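Long-range contact in 8-demethyl-8-aminoriboflavin-5'-phosphate synthase (Streptomyces davawensis, PDB 5MLD), which catalyses the replacement of the C-8 methyl group of FMN by an amino group taken from glutamate, a step in making the antibiotic roseoflavin: residues A[48-52]-A[102-106]. Sequence-based numbering, arbitrary orientation.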
ATOM      1  N   ASP A  48     -18.511  -7.845  21.917  1.00 20.42           N
ATOM      2  CA  ASP A  48     -18.147  -9.220  21.609  1.00 19.91           C
ATOM      3  C   ASP A  48     -18.491  -9.496  20.151  1.00 21.25           C
ATOM      4  O   ASP A  48     -19.639  -9.780  19.816  1.00 24.46           O
ATOM      5  CB  ASP A  48     -18.874 -10.163  22.560  1.00 22.08           C
ATOM      6  CG  ASP A  48     -18.547 -11.612  22.314  1.00 25.12           C
ATOM      7  OD1 ASP A  48     -17.451 -11.910  21.795  1.00 24.53           O
ATOM      8  OD2 ASP A  48     -19.404 -12.458  22.638  1.00 30.88           O
ATOM      9  N   ILE A  49     -17.482  -9.434  19.280  1.00 18.82           N
ATOM     10  CA  ILE A  49     -17.647  -9.662  17.845  1.00 18.23           C
ATOM     11  C   ILE A  49     -16.771 -10.843  17.452  1.00 21.12           C
ATOM     12  O   ILE A  49     -15.542 -10.754  17.534  1.00 23.47           O
ATOM     13  CB  ILE A  49     -17.255  -8.421  17.026  1.00 21.67           C
ATOM     14  CG1 ILE A  49     -18.035  -7.172  17.462  1.00 25.32           C
ATOM     15  CG2 ILE A  49     -17.380  -8.704  15.526  1.00 22.30           C
ATOM     16  CD1 ILE A  49     -19.514  -7.268  17.315  1.00 26.42           C
ATOM     17  N   GLU A  50     -17.394 -11.936  16.997  1.00 21.66           N
ATOM     18  CA  GLU A  50     -16.637 -13.152  16.707  1.00 21.86           C
ATOM     19  C   GLU A  50     -15.819 -12.988  15.433  1.00 21.98           C
ATOM     20  O   GLU A  50     -16.339 -12.567  14.396  1.00 20.55           O
ATOM     21  CB  GLU A  50     -17.574 -14.359  16.578  1.00 18.53           C
ATOM     22  CG  GLU A  50     -16.842 -15.648  16.209  1.00 22.10           C
ATOM     23  CD  GLU A  50     -15.689 -15.982  17.166  1.00 28.62           C
ATOM     24  OE1 GLU A  50     -15.886 -15.956  18.408  1.00 25.97           O
ATOM     25  OE2 GLU A  50     -14.578 -16.274  16.671  1.00 28.85           O
ATOM     26  N   GLN A  51     -14.527 -13.322  15.523  1.00 18.28           N
ATOM     27  CA  GLN A  51     -13.602 -13.192  14.403  1.00 21.31           C
ATOM     28  C   GLN A  51     -13.640 -14.396  13.468  1.00 22.27           C
ATOM     29  O   GLN A  51     -13.372 -14.258  12.268  1.00 23.05           O
ATOM     30  CB  GLN A  51     -12.176 -13.016  14.941  1.00 26.30           C
ATOM     31  CG  GLN A  51     -11.086 -12.953  13.882  1.00 22.80           C
ATOM     32  CD  GLN A  51      -9.705 -12.871  14.510  1.00 23.92           C
ATOM     33  OE1 GLN A  51      -9.469 -13.415  15.591  1.00 27.37           O
ATOM     34  NE2 GLN A  51      -8.801 -12.158  13.858  1.00 20.11           N
ATOM     35  N   GLU A  52     -13.946 -15.577  13.992  1.00 20.10           N
ATOM     36  CA  GLU A  52     -13.822 -16.790  13.200  1.00 22.08           C
ATOM     37  C   GLU A  52     -14.901 -16.857  12.128  1.00 20.36           C
ATOM     38  O   GLU A  52     -15.980 -16.265  12.247  1.00 24.35           O
ATOM     39  CB  GLU A  52     -13.898 -18.033  14.090  1.00 20.97           C
ATOM     40  CG  GLU A  52     -12.653 -18.231  14.938  1.00 23.28           C
ATOM     41  CD  GLU A  52     -12.834 -19.272  16.023  1.00 24.44           C
ATOM     42  OE1 GLU A  52     -13.545 -20.276  15.781  1.00 24.93           O
ATOM     43  OE2 GLU A  52     -12.249 -19.092  17.116  1.00 24.81           O
ATOM     44  N   VAL A 102     -11.311  -6.763  11.501  1.00 13.05           N
ATOM     45  CA  VAL A 102     -12.383  -7.739  11.723  1.00 15.84           C
ATOM     46  C   VAL A 102     -13.722  -7.170  11.263  1.00 20.22           C
ATOM     47  O   VAL A 102     -14.490  -7.841  10.558  1.00 18.98           O
ATOM     48  CB  VAL A 102     -12.435  -8.155  13.203  1.00 19.72           C
ATOM     49  CG1 VAL A 102     -13.665  -9.016  13.468  1.00 18.97           C
ATOM     50  CG2 VAL A 102     -11.177  -8.937  13.560  1.00 19.10           C
ATOM     51  N   ILE A 103     -14.025  -5.929  11.673  1.00 18.32           N
ATOM     52  CA  ILE A 103     -15.306  -5.322  11.318  1.00 20.41           C
ATOM     53  C   ILE A 103     -15.455  -5.280   9.810  1.00 21.93           C
ATOM     54  O   ILE A 103     -16.511  -5.628   9.263  1.00 19.54           O
ATOM     55  CB  ILE A 103     -15.449  -3.908  11.919  1.00 19.10           C
ATOM     56  CG1 ILE A 103     -15.472  -3.957  13.447  1.00 22.50           C
ATOM     57  CG2 ILE A 103     -16.726  -3.233  11.362  1.00 22.29           C
ATOM     58  CD1 ILE A 103     -16.373  -5.027  14.010  1.00 20.39           C
ATOM     59  N   LEU A 104     -14.393  -4.857   9.113  1.00 16.85           N
ATOM     60  CA  LEU A 104     -14.460  -4.756   7.660  1.00 18.27           C
ATOM     61  C   LEU A 104     -14.570  -6.135   7.008  1.00 20.01           C
ATOM     62  O   LEU A 104     -15.280  -6.300   6.011  1.00 19.88           O
ATOM     63  CB  LEU A 104     -13.245  -3.990   7.132  1.00 23.98           C
ATOM     64  CG  LEU A 104     -13.147  -2.490   7.448  1.00 24.19           C
ATOM     65  CD1 LEU A 104     -11.794  -1.961   7.016  1.00 26.17           C
ATOM     66  CD2 LEU A 104     -14.256  -1.740   6.731  1.00 27.85           C
ATOM     67  N   GLU A 105     -13.874  -7.137   7.549  1.00 17.99           N
ATOM     68  CA  GLU A 105     -14.040  -8.506   7.058  1.00 18.51           C
ATOM     69  C   GLU A 105     -15.497  -8.958   7.146  1.00 23.85           C
ATOM     70  O   GLU A 105     -16.044  -9.544   6.197  1.00 21.55           O
ATOM     71  CB  GLU A 105     -13.141  -9.468   7.845  1.00 19.76           C
ATOM     72  CG  GLU A 105     -11.667  -9.428   7.461  1.00 20.89           C
ATOM     73  CD  GLU A 105     -10.794 -10.210   8.427  1.00 20.12           C
ATOM     74  OE1 GLU A 105     -11.249 -10.495   9.576  1.00 17.42           O
ATOM     75  OE2 GLU A 105      -9.654 -10.564   8.027  1.00 20.96           O
ATOM     76  N   LYS A 106     -16.135  -8.730   8.296  1.00 21.95           N
ATOM     77  CA  LYS A 106     -17.524  -9.152   8.452  1.00 22.42           C
ATOM     78  C   LYS A 106     -18.465  -8.320   7.594  1.00 25.67           C
ATOM     79  O   LYS A 106     -19.451  -8.849   7.053  1.00 21.41           O
ATOM     80  CB  LYS A 106     -17.910  -9.084   9.922  1.00 23.30           C
ATOM     81  CG  LYS A 106     -17.070 -10.052  10.751  1.00 26.59           C
ATOM     82  CD  LYS A 106     -17.425 -10.021  12.229  1.00 26.73           C
ATOM     83  CE  LYS A 106     -18.686 -10.819  12.567  1.00 25.01           C
ATOM     84  NZ  LYS A 106     -18.461 -12.283  12.575  1.00 23.63           N
TER
HETATM   85  O   HOH W   1     -13.402 -11.698  10.791  1.00 28.36           O
HETATM   86  O   HOH W   2     -16.773 -14.067  10.594  1.00 35.56           O
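K106 reaches from helix 98-107 of this flavodoxin-like fold to the loop that follows strand 38-43, where its NZ donates to the backbone O of E50 at 2.8 Å. The ammonium lies in the carbonyl plane, with a C=O...N angle of 154°. The lysine gets there by bending: extended as far as CD, it then turns at chi3 and chi4 (79° and 76°), which swings NZ round to the carbonyl while CD lies against I49 CG2 at 3.6 Å. That same methyl also touches I103 CD1 at 4.1 Å and, more loosely, V102 CG1, so one branch of I49 meets three residues of the helix. Further along the loop, Q51 runs extended across V102 at about a right angle, its CG and NE2 both 4.0 Å from V102 CG2; its NE2 hydrogen-bonds to S98 OG of the second subunit. Two waters add polar links between loop and helix, one donating to Q51 O and E105 OE1, the other donating to E52 O and accepting from K106 NZ. Outside this shell, W72 of helix 72-81 packs on I49 and I103 and makes a cation-pi contact with K106. The E50 side chain leaves the backbone on the side away from the helix, and its OE1 forms salt bridges with R68 NE and K65 NZ. The contact thus ties a long loop to a helix at the subunit interface, near the flavin: the K106 side chain is about 8 Å from a bound aminoflavin. Within the loop, the E50 carboxylate reaches forward along the chain, its OE2 accepting from E52 N at 2.8 Å on the anti side.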